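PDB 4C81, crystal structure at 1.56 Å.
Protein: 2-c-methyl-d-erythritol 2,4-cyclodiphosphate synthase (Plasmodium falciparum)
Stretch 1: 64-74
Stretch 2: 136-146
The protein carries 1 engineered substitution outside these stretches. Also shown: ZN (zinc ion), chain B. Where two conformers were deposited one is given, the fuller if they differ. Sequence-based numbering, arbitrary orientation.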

ATOM      1  N   ILE A  64      -7.877  -1.291  14.082  1.00 16.49           N
ATOM      2  CA  ILE A  64      -7.103  -0.897  12.901  1.00 17.97           C
ATOM      3  C   ILE A  64      -7.876  -1.068  11.590  1.00 21.14           C
ATOM      4  O   ILE A  64      -7.655  -0.318  10.638  1.00 19.28           O
ATOM      5  CB  ILE A  64      -5.732  -1.643  12.806  1.00 16.48           C
ATOM      6  CG1 ILE A  64      -5.919  -3.164  12.871  1.00 16.34           C
ATOM      7  CG2 ILE A  64      -4.774  -1.153  13.898  1.00 17.63           C
ATOM      8  CD1 ILE A  64      -4.646  -3.957  12.613  1.00 17.66           C
ATOM      9  N   ILE A  65      -8.775  -2.049  11.535  1.00 18.26           N
ATOM     10  CA  ILE A  65      -9.549  -2.299  10.319  1.00 13.15           C
ATOM     11  C   ILE A  65     -10.557  -1.173  10.076  1.00 16.52           C
ATOM     12  O   ILE A  65     -10.565  -0.549   9.007  1.00 16.66           O
ATOM     13  CB  ILE A  65     -10.255  -3.675  10.360  1.00 15.20           C
ATOM     14  CG1 ILE A  65      -9.219  -4.804  10.332  1.00 22.26           C
ATOM     15  CG2 ILE A  65     -11.215  -3.827   9.199  1.00 22.04           C
ATOM     16  CD1 ILE A  65      -9.828  -6.194  10.366  1.00 18.35           C
ATOM     17  N   TYR A  66     -11.406  -0.904  11.064  1.00 18.46           N
ATOM     18  CA  TYR A  66     -12.382   0.179  10.927  1.00 18.06           C
ATOM     19  C   TYR A  66     -11.722   1.536  10.697  1.00 19.81           C
ATOM     20  O   TYR A  66     -12.183   2.313   9.856  1.00 22.05           O
ATOM     21  CB  TYR A  66     -13.312   0.252  12.149  1.00 19.53           C
ATOM     22  CG  TYR A  66     -14.469  -0.743  12.175  1.00 19.39           C
ATOM     23  CD1 TYR A  66     -14.756  -1.576  11.089  1.00 17.98           C
ATOM     24  CD2 TYR A  66     -15.308  -0.813  13.283  1.00 29.38           C
ATOM     25  CE1 TYR A  66     -15.821  -2.465  11.122  1.00 16.61           C
ATOM     26  CE2 TYR A  66     -16.380  -1.698  13.321  1.00 22.27           C
ATOM     27  CZ  TYR A  66     -16.627  -2.519  12.241  1.00 20.61           C
ATOM     28  OH  TYR A  66     -17.687  -3.392  12.278  1.00 25.08           O
ATOM     29  N   HIS A  67     -10.647   1.816  11.431  1.00 16.65           N
ATOM     30  CA  HIS A  67      -9.958   3.099  11.309  1.00 17.37           C
ATOM     31  C   HIS A  67      -9.315   3.252   9.928  1.00 17.78           C
ATOM     32  O   HIS A  67      -9.450   4.302   9.292  1.00 20.42           O
ATOM     33  CB  HIS A  67      -8.908   3.283  12.409  1.00 21.24           C
ATOM     34  CG  HIS A  67      -9.463   3.207  13.798  1.00 15.18           C
ATOM     35  ND1 HIS A  67      -8.661   3.163  14.919  1.00 21.87           N
ATOM     36  CD2 HIS A  67     -10.739   3.141  14.245  1.00 22.86           C
ATOM     37  CE1 HIS A  67      -9.420   3.080  15.997  1.00 22.77           C
ATOM     38  NE2 HIS A  67     -10.685   3.067  15.616  1.00 23.60           N
ATOM     39  N   SER A  68      -8.631   2.212   9.455  1.00 18.16           N
ATOM     40  CA  SER A  68      -7.993   2.278   8.137  1.00 16.20           C
ATOM     41  C   SER A  68      -9.026   2.371   7.010  1.00 15.11           C
ATOM     42  O   SER A  68      -8.801   3.068   6.026  1.00 17.08           O
ATOM     43  CB  SER A  68      -7.058   1.087   7.909  1.00 19.60           C
ATOM     44  OG  SER A  68      -7.777  -0.117   7.779  1.00 20.37           O
ATOM     45  N   ILE A  69     -10.156   1.681   7.158  1.00 18.98           N
ATOM     46  CA  ILE A  69     -11.251   1.798   6.186  1.00 15.95           C
ATOM     47  C   ILE A  69     -11.760   3.244   6.109  1.00 19.52           C
ATOM     48  O   ILE A  69     -11.914   3.791   5.015  1.00 18.09           O
ATOM     49  CB  ILE A  69     -12.417   0.835   6.512  1.00 18.72           C
ATOM     50  CG1 ILE A  69     -12.021  -0.609   6.197  1.00 18.95           C
ATOM     51  CG2 ILE A  69     -13.664   1.201   5.702  1.00 21.17           C
ATOM     52  CD1 ILE A  69     -12.947  -1.644   6.802  1.00 22.30           C
ATOM     53  N   VAL A  70     -12.001   3.863   7.264  1.00 18.84           N
ATOM     54  CA  VAL A  70     -12.452   5.260   7.307  1.00 16.58           C
ATOM     55  C   VAL A  70     -11.458   6.177   6.595  1.00 18.64           C
ATOM     56  O   VAL A  70     -11.846   6.951   5.721  1.00 19.60           O
ATOM     57  CB  VAL A  70     -12.680   5.754   8.748  1.00 22.00           C
ATOM     58  CG1 VAL A  70     -12.922   7.257   8.773  1.00 21.46           C
ATOM     59  CG2 VAL A  70     -13.856   5.028   9.357  1.00 26.61           C
ATOM     60  N   ASP A  71     -10.177   6.064   6.929  1.00 20.36           N
ATOM     61  CA  ASP A  71      -9.173   6.932   6.311  1.00 20.59           C
ATOM     62  C   ASP A  71      -8.954   6.635   4.826  1.00 14.02           C
ATOM     63  O   ASP A  71      -8.535   7.519   4.080  1.00 18.95           O
ATOM     64  CB  ASP A  71      -7.859   6.906   7.098  1.00 25.90           C
ATOM     65  CG  ASP A  71      -7.914   7.779   8.349  1.00 46.06           C
ATOM     66  OD1 ASP A  71      -8.779   8.684   8.433  1.00 31.29           O
ATOM     67  OD2 ASP A  71      -7.081   7.567   9.248  1.00 33.81           O
ATOM     68  N   SER A  72      -9.256   5.412   4.388  1.00 18.64           N
ATOM     69  CA  SER A  72      -9.198   5.092   2.959  1.00 13.21           C
ATOM     70  C   SER A  72     -10.295   5.848   2.205  1.00 16.75           C
ATOM     71  O   SER A  72     -10.057   6.391   1.128  1.00 17.74           O
ATOM     72  CB  SER A  72      -9.286   3.580   2.698  1.00 17.54           C
ATOM     73  OG  SER A  72     -10.620   3.092   2.726  1.00 16.26           O
ATOM     74  N   ILE A  73     -11.487   5.884   2.790  1.00 14.97           N
ATOM     75  CA  ILE A  73     -12.617   6.628   2.223  1.00 16.16           C
ATOM     76  C   ILE A  73     -12.351   8.139   2.209  1.00 20.42           C
ATOM     77  O   ILE A  73     -12.542   8.794   1.181  1.00 19.44           O
ATOM     78  CB  ILE A  73     -13.921   6.324   3.002  1.00 14.63           C
ATOM     79  CG1 ILE A  73     -14.345   4.872   2.771  1.00 17.80           C
ATOM     80  CG2 ILE A  73     -15.047   7.273   2.581  1.00 19.77           C
ATOM     81  CD1 ILE A  73     -15.417   4.388   3.714  1.00 23.26           C
ATOM     82  N   LEU A  74     -11.919   8.690   3.344  1.00 17.45           N
ATOM     83  CA  LEU A  74     -11.581  10.109   3.434  0.50 23.93           C
ATOM     84  C   LEU A  74     -10.467  10.443   2.449  1.00 21.82           C
ATOM     85  O   LEU A  74     -10.536  11.442   1.731  1.00 22.74           O
ATOM     86  CB  LEU A  74     -11.149  10.476   4.855  0.50 26.32           C
ATOM     87  CG  LEU A  74     -12.258  10.417   5.906  0.50 28.85           C
ATOM     88  CD1 LEU A  74     -11.712  10.732   7.290  0.50 30.97           C
ATOM     89  CD2 LEU A  74     -13.374  11.373   5.534  0.50 26.46           C
ATOM     90  N   ASN A 136     -17.153 -12.922  10.063  1.00 27.53           N
ATOM     91  CA  ASN A 136     -17.709 -11.942  10.993  1.00 25.21           C
ATOM     92  C   ASN A 136     -17.281 -10.517  10.635  1.00 21.85           C
ATOM     93  O   ASN A 136     -18.097  -9.597  10.627  1.00 21.26           O
ATOM     94  CB  ASN A 136     -17.270 -12.280  12.426  1.00 31.82           C
ATOM     95  CG  ASN A 136     -18.150 -11.639  13.491  1.00 42.18           C
ATOM     96  OD1 ASN A 136     -18.904 -10.702  13.227  1.00 41.96           O
ATOM     97  ND2 ASN A 136     -18.051 -12.150  14.714  1.00 43.26           N
ATOM     98  N   ILE A 137     -15.996 -10.340  10.340  1.00 18.96           N
ATOM     99  CA  ILE A 137     -15.473  -9.025   9.957  1.00 19.44           C
ATOM    100  C   ILE A 137     -16.169  -8.521   8.695  1.00 19.30           C
ATOM    101  O   ILE A 137     -16.638  -7.379   8.645  1.00 20.42           O
ATOM    102  CB  ILE A 137     -13.947  -9.064   9.726  1.00 21.01           C
ATOM    103  CG1 ILE A 137     -13.213  -9.277  11.051  1.00 17.72           C
ATOM    104  CG2 ILE A 137     -13.465  -7.767   9.076  1.00 25.97           C
ATOM    105  CD1 ILE A 137     -11.738  -9.563  10.885  1.00 19.48           C
ATOM    106  N   ILE A 138     -16.254  -9.387   7.689  1.00 22.14           N
ATOM    107  CA  ILE A 138     -16.886  -9.041   6.416  1.00 19.29           C
ATOM    108  C   ILE A 138     -18.369  -8.699   6.602  1.00 22.12           C
ATOM    109  O   ILE A 138     -18.874  -7.753   5.987  1.00 26.07           O
ATOM    110  CB  ILE A 138     -16.696 -10.164   5.366  1.00 28.62           C
ATOM    111  CG1 ILE A 138     -15.225 -10.227   4.931  1.00 23.86           C
ATOM    112  CG2 ILE A 138     -17.588  -9.935   4.158  1.00 31.17           C
ATOM    113  CD1 ILE A 138     -14.911 -11.356   3.976  1.00 26.78           C
ATOM    114  N   LYS A 139     -19.055  -9.456   7.458  1.00 25.12           N
ATOM    115  CA  LYS A 139     -20.455  -9.176   7.789  1.00 26.03           C
ATOM    116  C   LYS A 139     -20.595  -7.810   8.459  1.00 22.76           C
ATOM    117  O   LYS A 139     -21.492  -7.036   8.120  1.00 28.40           O
ATOM    118  CB  LYS A 139     -21.027 -10.272   8.697  1.00 26.17           C
ATOM    119  CG  LYS A 139     -22.514 -10.112   9.009  1.00 32.10           C
ATOM    120  CD  LYS A 139     -23.039 -11.282   9.825  1.00 82.96           C
ATOM    121  CE  LYS A 139     -24.503 -11.093  10.185  1.00 99.59           C
ATOM    122  NZ  LYS A 139     -25.035 -12.230  10.986  1.00 96.63           N
ATOM    123  N   ASN A 140     -19.701  -7.522   9.403  1.00 22.65           N
ATOM    124  CA  ASN A 140     -19.700  -6.246  10.115  1.00 23.22           C
ATOM    125  C   ASN A 140     -19.438  -5.063   9.185  1.00 26.49           C
ATOM    126  O   ASN A 140     -20.136  -4.055   9.250  1.00 24.93           O
ATOM    127  CB  ASN A 140     -18.662  -6.259  11.239  1.00 27.70           C
ATOM    128  CG  ASN A 140     -19.067  -7.136  12.410  1.00 27.87           C
ATOM    129  OD1 ASN A 140     -20.203  -7.613  12.491  1.00 30.52           O
ATOM    130  ND2 ASN A 140     -18.133  -7.349  13.333  1.00 26.52           N
ATOM    131  N   ILE A 141     -18.436  -5.191   8.317  1.00 20.09           N
ATOM    132  CA  ILE A 141     -18.113  -4.130   7.360  1.00 19.59           C
ATOM    133  C   ILE A 141     -19.275  -3.882   6.387  1.00 21.31           C
ATOM    134  O   ILE A 141     -19.604  -2.730   6.087  1.00 21.45           O
ATOM    135  CB  ILE A 141     -16.827  -4.452   6.559  1.00 19.02           C
ATOM    136  CG1 ILE A 141     -15.608  -4.452   7.478  1.00 21.21           C
ATOM    137  CG2 ILE A 141     -16.627  -3.449   5.430  1.00 19.15           C
ATOM    138  CD1 ILE A 141     -14.391  -5.096   6.862  1.00 19.50           C
ATOM    139  N   SER A 142     -19.885  -4.961   5.898  1.00 21.95           N
ATOM    140  CA  SER A 142     -21.016  -4.860   4.972  1.00 21.77           C
ATOM    141  C   SER A 142     -22.189  -4.119   5.613  1.00 27.01           C
ATOM    142  O   SER A 142     -22.851  -3.312   4.961  1.00 25.22           O
ATOM    143  CB  SER A 142     -21.460  -6.247   4.498  1.00 29.99           C
ATOM    144  OG  SER A 142     -21.865  -7.060   5.582  1.00 46.54           O
ATOM    145  N   THR A 143     -22.425  -4.391   6.893  1.00 27.90           N
ATOM    146  CA  THR A 143     -23.521  -3.766   7.631  1.00 31.90           C
ATOM    147  C   THR A 143     -23.292  -2.270   7.866  1.00 24.75           C
ATOM    148  O   THR A 143     -24.191  -1.459   7.623  1.00 41.11           O
ATOM    149  CB  THR A 143     -23.733  -4.455   8.999  1.00 34.26           C
ATOM    150  OG1 THR A 143     -24.016  -5.846   8.800  1.00 31.17           O
ATOM    151  CG2 THR A 143     -24.883  -3.807   9.762  1.00 50.15           C
ATOM    152  N   VAL A 144     -22.090  -1.913   8.317  1.00 22.98           N
ATOM    153  CA  VAL A 144     -21.783  -0.533   8.698  0.50 28.49           C
ATOM    154  C   VAL A 144     -21.614   0.381   7.480  1.00 37.27           C
ATOM    155  O   VAL A 144     -21.865   1.582   7.566  1.00 40.21           O
ATOM    156  CB  VAL A 144     -20.519  -0.451   9.589  0.50 32.16           C
ATOM    157  CG1 VAL A 144     -20.326   0.962  10.111  0.50 36.14           C
ATOM    158  CG2 VAL A 144     -20.619  -1.425  10.756  0.50 53.63           C
ATOM    159  N   LEU A 145     -21.190  -0.188   6.352  1.00 22.72           N
ATOM    160  CA  LEU A 145     -21.023   0.588   5.116  1.00 25.06           C
ATOM    161  C   LEU A 145     -22.218   0.468   4.171  1.00 22.12           C
ATOM    162  O   LEU A 145     -22.306   1.205   3.185  1.00 28.89           O
ATOM    163  CB  LEU A 145     -19.736   0.180   4.385  1.00 21.62           C
ATOM    164  CG  LEU A 145     -18.419   0.579   5.054  1.00 26.68           C
ATOM    165  CD1 LEU A 145     -17.231   0.103   4.227  1.00 23.62           C
ATOM    166  CD2 LEU A 145     -18.344   2.082   5.272  1.00 35.10           C
ATOM    167  N   ASN A 146     -23.132  -0.457   4.474  1.00 25.20           N
ATOM    168  CA  ASN A 146     -24.306  -0.727   3.643  1.00 31.54           C
ATOM    169  C   ASN A 146     -23.916  -1.160   2.222  1.00 32.34           C
ATOM    170  O   ASN A 146     -24.428  -0.635   1.230  1.00 31.28           O
ATOM    171  CB  ASN A 146     -25.246   0.492   3.625  1.00 38.17           C
ATOM    172  CG  ASN A 146     -26.649   0.154   3.132  1.00 54.63           C
ATOM    173  OD1 ASN A 146     -27.052  -1.009   3.093  1.00 45.54           O
ATOM    174  ND2 ASN A 146     -27.400   1.183   2.758  1.00 78.35           N
TER
HETATM  175 ZN    ZN B1240      -6.627   3.483  14.941  1.00 19.88          ZN
HETATM  176  O   HOH W   1      -6.480   5.250  14.526  1.00 28.90           O

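Both stretches are helical, each part of a longer helix, and the two helices run in broadly the same direction, their axes inclined at 40° and no closer than 11.9 Å. That spacing leaves room for a layer of side chains, and no hydrogen bond crosses it; the contact, burying 344 Å² in all, is overwhelmingly apolar.

Along the first helix, I65, I69 and I73 recur every four residues and so project from one side, each with its CA-to-CB bond toward the partner helix. I65 makes the first contact, its CD1 lying 3.9 Å from CD1 of I137 and its CG2 4.1 Å from CD1 of I141. Y66 starts out sideways, but its ring reaches across: CE1 lies 4.2 Å from CG1 of I141, which meets the ring edge, and OH approaches CB of N140 to 3.2 Å and CG2 of V144 to 3.8 Å. H67 lies out of reach of the second helix and instead binds zinc through ND1 at 2.1 Å. One turn beyond I65, I69 places CD1 3.7 Å from CD1 of I141 and CG2 4.0 Å from CD1 of L145, thereby bridging successive turns of the partner. I73 completes the row, with CD1 4.0 Å from CD2 of L145.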